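Local structure of NikO protein (Streptomyces tendae, 4FQD) at residues Ala74-Asp79 / Glu83-Asp88. The protein is an enolpyruvyl transferase of nikkomycin biosynthesis, related to MurA, and probably transfers the enolpyruvyl group of phosphoenolpyruvate to a uridine nucleotide. The protein carries 4 engineered substitutions. Sequence-based numbering, arbitrary orientation.
Sequences AHAHYD and ETFTVD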
# COMPACT_ATOMS: atom_id res chain seq x y z
N ALA A 74 -40.78 -20.07 -10.22
CA ALA A 74 -40.77 -19.57 -8.85
C ALA A 74 -41.49 -18.23 -8.73
O ALA A 74 -42.10 -17.76 -9.70
CB ALA A 74 -39.34 -19.44 -8.34
N HIS A 75 -41.43 -17.62 -7.55
CA HIS A 75 -42.13 -16.37 -7.30
C HIS A 75 -41.16 -15.21 -7.08
O HIS A 75 -40.12 -15.36 -6.44
CB HIS A 75 -43.04 -16.52 -6.08
CG HIS A 75 -43.69 -15.24 -5.65
ND1 HIS A 75 -43.08 -14.35 -4.78
CD2 HIS A 75 -44.89 -14.69 -5.96
CE1 HIS A 75 -43.88 -13.32 -4.59
NE2 HIS A 75 -44.98 -13.50 -5.29
N ALA A 76 -41.51 -14.05 -7.63
CA ALA A 76 -40.73 -12.83 -7.45
C ALA A 76 -41.56 -11.59 -7.79
O ALA A 76 -42.11 -11.49 -8.88
CB ALA A 76 -39.47 -12.87 -8.30
N HIS A 77 -41.64 -10.66 -6.84
CA HIS A 77 -42.38 -9.42 -7.06
C HIS A 77 -41.72 -8.24 -6.37
O HIS A 77 -41.51 -8.24 -5.16
CB HIS A 77 -43.82 -9.57 -6.56
CG HIS A 77 -44.61 -8.29 -6.63
ND1 HIS A 77 -44.90 -7.54 -5.51
CD2 HIS A 77 -45.15 -7.63 -7.68
CE1 HIS A 77 -45.60 -6.48 -5.86
NE2 HIS A 77 -45.76 -6.51 -7.17
N TYR A 78 -41.39 -7.22 -7.16
CA TYR A 78 -40.78 -6.01 -6.62
C TYR A 78 -41.79 -4.87 -6.50
O TYR A 78 -42.39 -4.45 -7.49
CB TYR A 78 -39.60 -5.57 -7.49
CG TYR A 78 -38.88 -4.34 -6.97
CD1 TYR A 78 -38.14 -4.39 -5.80
CD2 TYR A 78 -38.94 -3.14 -7.66
CE1 TYR A 78 -37.48 -3.27 -5.32
CE2 TYR A 78 -38.29 -2.01 -7.19
CZ TYR A 78 -37.56 -2.09 -6.02
OH TYR A 78 -36.91 -0.97 -5.54
N ASP A 79 -41.97 -4.39 -5.27
CA ASP A 79 -42.87 -3.28 -5.01
C ASP A 79 -42.06 -1.99 -4.91
O ASP A 79 -41.55 -1.66 -3.84
CB ASP A 79 -43.65 -3.52 -3.72
CG ASP A 79 -44.87 -2.62 -3.59
OD1 ASP A 79 -44.89 -1.54 -4.22
OD2 ASP A 79 -45.80 -2.99 -2.85
N GLU A 83 -40.09 -0.16 -1.98
CA GLU A 83 -38.80 -0.79 -2.31
C GLU A 83 -38.63 -2.15 -1.65
O GLU A 83 -37.64 -2.40 -0.97
CB GLU A 83 -37.64 0.14 -1.94
CG GLU A 83 -37.74 1.52 -2.57
CD GLU A 83 -36.44 2.29 -2.48
OE1 GLU A 83 -36.16 2.86 -1.40
OE2 GLU A 83 -35.70 2.33 -3.48
N THR A 84 -39.61 -3.03 -1.85
CA THR A 84 -39.60 -4.34 -1.23
C THR A 84 -39.59 -5.46 -2.27
O THR A 84 -40.44 -5.50 -3.16
CB THR A 84 -40.82 -4.53 -0.30
OG1 THR A 84 -40.78 -3.54 0.74
CG2 THR A 84 -40.81 -5.91 0.32
N PHE A 85 -38.61 -6.35 -2.16
CA PHE A 85 -38.48 -7.47 -3.07
C PHE A 85 -38.85 -8.76 -2.36
O PHE A 85 -38.19 -9.17 -1.41
CB PHE A 85 -37.04 -7.57 -3.59
CG PHE A 85 -36.89 -8.42 -4.82
CD1 PHE A 85 -37.97 -8.68 -5.64
CD2 PHE A 85 -35.66 -8.96 -5.15
CE1 PHE A 85 -37.83 -9.46 -6.77
CE2 PHE A 85 -35.51 -9.74 -6.28
CZ PHE A 85 -36.60 -9.99 -7.10
N THR A 86 -39.92 -9.41 -2.83
CA THR A 86 -40.36 -10.67 -2.24
C THR A 86 -40.17 -11.83 -3.21
O THR A 86 -40.76 -11.85 -4.29
CB THR A 86 -41.83 -10.60 -1.80
OG1 THR A 86 -42.00 -9.57 -0.82
CG2 THR A 86 -42.26 -11.93 -1.20
N VAL A 87 -39.35 -12.79 -2.81
CA VAL A 87 -39.08 -13.96 -3.64
C VAL A 87 -39.44 -15.25 -2.91
O VAL A 87 -39.50 -15.28 -1.68
CB VAL A 87 -37.60 -14.02 -4.07
CG1 VAL A 87 -37.25 -12.84 -4.96
CG2 VAL A 87 -36.70 -14.06 -2.84
N ASP A 88 -39.67 -16.31 -3.68
CA ASP A 88 -39.99 -17.62 -3.11
C ASP A 88 -39.61 -18.71 -4.10
O ASP A 88 -40.19 -18.81 -5.19
CB ASP A 88 -41.47 -17.71 -2.76
CG ASP A 88 -41.78 -18.85 -1.80
OD1 ASP A 88 -40.94 -19.76 -1.65
OD2 ASP A 88 -42.87 -18.83 -1.18
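Tyr78 runs along the backbone of Glu83-Phe85 from its first carbon to its hydroxyl. Tyr78 CB rests 4.0 Å from Phe85 CD1; with CG anti to the backbone N (chi1 -178°), the ring is carried over the neighbouring strand, where Tyr78 CD1 lies 3.7 Å from Thr84 O and Tyr78 CE1 passes the carbonyl carbon of Glu83. At the far end Tyr78 OH comes within 3.8 Å of Glu83 CB, and its hydrogen bond goes to Cys56 O. Cutting the residue back to an alanine would remove the ring that lies along Glu83 and Thr84 and would probably leave Cys56 O without its phenolic partner. The strands 75-79 and 84-88 form an antiparallel beta hairpin at the margin of a four-stranded mixed sheet, in the beta/alpha inverse barrel fold of this EPSP synthase family member; its turn end carries a G1 beta bulge, with Glu83 and Thr84 opposite the single residue Asp79. Six backbone hydrogen bonds join the pairs His75-Asp88, His77-Thr86 and Asp79-Thr84, the Thr86 N to His77 O bond being nearly straight at 179°. On the face shared with Tyr78, Val87 CG1 sits 3.6 Å above the plane of the Phe85 ring, offset toward its rim, and 4.0 Å from Ala76 CB; Phe69 of helix 60-71 touches both Ala76 and Val87. On the opposite face, which carries His75, His77 and Thr86, the His75 and Thr86 side chains meet at a slant, His75 CE1 4.0 Å from Thr86 CG2.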